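Local structure of rifin (Plasmodium falciparum, 7JZK) at residues B[71-76]-B[88-92]. The protein is a variant antigen of the malaria parasite whose V2 domain, the part described here, binds the LAIR1 ectodomain carried as an insert by antibody MGD21. Residues are numbered along the deposited sequence.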
loop_
_atom_site.group_PDB
_atom_site.type_symbol
_atom_site.label_atom_id
_atom_site.label_comp_id
_atom_site.label_asym_id
_atom_site.label_seq_id
_atom_site.Cartn_x
_atom_site.Cartn_y
_atom_site.Cartn_z
ATOM N N GLN B 71 -2.743 -5.953 4.211
ATOM C CA GLN B 71 -1.999 -6.658 3.137
ATOM C C GLN B 71 -1.412 -5.655 2.140
ATOM O O GLN B 71 -0.266 -5.837 1.751
ATOM C CB GLN B 71 -2.911 -7.683 2.468
ATOM C CG GLN B 71 -2.220 -8.596 1.475
ATOM C CD GLN B 71 -3.029 -9.850 1.276
ATOM O OE1 GLN B 71 -3.338 -10.567 2.220
ATOM N NE2 GLN B 71 -3.380 -10.124 0.035
ATOM N N MET B 72 -2.187 -4.639 1.756
ATOM C CA MET B 72 -1.690 -3.636 0.811
ATOM C C MET B 72 -0.505 -2.886 1.395
ATOM O O MET B 72 0.469 -2.603 0.688
ATOM C CB MET B 72 -2.802 -2.654 0.430
ATOM C CG MET B 72 -2.413 -1.605 -0.610
ATOM S SD MET B 72 -3.839 -0.676 -1.248
ATOM C CE MET B 72 -4.537 -1.995 -2.256
ATOM N N THR B 73 -0.571 -2.525 2.678
ATOM C CA THR B 73 0.592 -1.869 3.262
ATOM C C THR B 73 1.789 -2.814 3.274
ATOM O O THR B 73 2.930 -2.392 3.021
ATOM C CB THR B 73 0.274 -1.348 4.668
ATOM O OG1 THR B 73 -0.775 -0.374 4.569
ATOM C CG2 THR B 73 1.502 -0.669 5.307
ATOM N N ALA B 74 1.545 -4.108 3.498
ATOM C CA ALA B 74 2.665 -5.044 3.610
ATOM C C ALA B 74 3.271 -5.477 2.273
ATOM O O ALA B 74 4.459 -5.829 2.233
ATOM C CB ALA B 74 2.234 -6.279 4.391
ATOM N N SER B 75 2.507 -5.488 1.179
ATOM C CA SER B 75 3.004 -6.072 -0.066
ATOM C C SER B 75 3.314 -5.046 -1.155
ATOM O O SER B 75 3.694 -5.440 -2.268
ATOM C CB SER B 75 2.020 -7.130 -0.599
ATOM O OG SER B 75 0.671 -6.711 -0.525
ATOM N N CYS B 76 3.147 -3.753 -0.882
ATOM C CA CYS B 76 3.383 -2.699 -1.859
ATOM C C CYS B 76 4.280 -1.633 -1.259
ATOM O O CYS B 76 4.011 -0.437 -1.356
ATOM C CB CYS B 76 2.084 -2.059 -2.308
ATOM S SG CYS B 76 0.892 -3.241 -2.869
ATOM N N PHE B 88 -2.397 -5.507 -7.781
ATOM C CA PHE B 88 -2.945 -5.205 -6.458
ATOM C C PHE B 88 -2.501 -3.828 -5.982
ATOM O O PHE B 88 -3.322 -3.010 -5.575
ATOM C CB PHE B 88 -2.496 -6.289 -5.463
ATOM C CG PHE B 88 -2.975 -6.087 -4.051
ATOM C CD1 PHE B 88 -4.275 -5.679 -3.788
ATOM C CD2 PHE B 88 -2.139 -6.354 -2.985
ATOM C CE1 PHE B 88 -4.725 -5.532 -2.465
ATOM C CE2 PHE B 88 -2.582 -6.195 -1.663
ATOM C CZ PHE B 88 -3.873 -5.779 -1.410
ATOM N N CYS B 89 -1.214 -3.524 -6.103
ATOM C CA CYS B 89 -0.719 -2.218 -5.691
ATOM C C CYS B 89 -1.259 -1.118 -6.598
ATOM O O CYS B 89 -1.592 -0.033 -6.119
ATOM C CB CYS B 89 0.814 -2.255 -5.704
ATOM S SG CYS B 89 1.443 -3.681 -4.770
ATOM N N ASP B 90 -1.491 -1.435 -7.865
ATOM C CA ASP B 90 -2.008 -0.494 -8.858
ATOM C C ASP B 90 -3.375 0.057 -8.458
ATOM O O ASP B 90 -3.745 1.151 -8.900
ATOM C CB ASP B 90 -2.072 -1.207 -10.229
ATOM C CG ASP B 90 -2.569 -0.303 -11.372
ATOM O OD1 ASP B 90 -3.769 -0.376 -11.720
ATOM O OD2 ASP B 90 -1.761 0.485 -11.924
ATOM N N VAL B 91 -4.108 -0.656 -7.592
ATOM C CA VAL B 91 -5.405 -0.194 -7.103
ATOM C C VAL B 91 -5.281 1.130 -6.364
ATOM O O VAL B 91 -6.223 1.936 -6.355
ATOM C CB VAL B 91 -6.047 -1.273 -6.214
ATOM C CG1 VAL B 91 -7.391 -0.792 -5.627
ATOM C CG2 VAL B 91 -6.252 -2.520 -7.023
ATOM N N ARG B 92 -4.118 1.401 -5.769
ATOM C CA ARG B 92 -3.909 2.698 -5.126
ATOM C C ARG B 92 -4.120 3.842 -6.108
ATOM O O ARG B 92 -4.514 4.943 -5.706
ATOM C CB ARG B 92 -2.510 2.763 -4.527
ATOM C CG ARG B 92 -2.414 2.099 -3.193
ATOM C CD ARG B 92 -0.986 2.058 -2.774
ATOM N NE ARG B 92 -0.842 1.552 -1.422
ATOM C CZ ARG B 92 0.334 1.264 -0.892
ATOM N NH1 ARG B 92 1.420 1.434 -1.624
ATOM N NH2 ARG B 92 0.423 0.810 0.350
#
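A disulfide ties the end of helix 61-75 to helix 86-94 at this end of the mainly helical RIFIN V2 domain, on the surface bound by LAIR1. The short axes of helices 71-75 and 88-92 cross at -107° and come no closer than 10.1 Å, so side chains fill the gap. Phe-88 points toward 71-76. Its CE1 lies 3.5 Å from Met-72 CE, and the sulfurs of Met-72 and Cys-76 make oblique sulfur-aromatic contacts with the ring. Ser-75 OG sits at the ring edge, 3.5 Å from Phe-88 CE2, while hydrogen-bonding back to Gln-71 O at 2.6 Å. Cys-89 forms the disulfide with Cys-76, the residue at which the chain leaves helix 61-75. The bond thereby closes the loop between the two helices. Val-91 CB lies 4.3 Å from Met-72 CE, and its side chain also packs on Tyr-38 and Phe-39 of helix 13-39. Arg-92 reaches back across the helix end, its guanidinium face over Cys-76 CB. Its NE hydrogen-bonds Gln-108 OE1. The guanidinium also meets the partner protein: NH1 hydrogen-bonds Tyr-43 O, and Tyr-45 makes a cation-pi contact, both of the LAIR1 chain. Within the pair, Arg-92 NH1 donates to Cys-76 O at 3.2 Å.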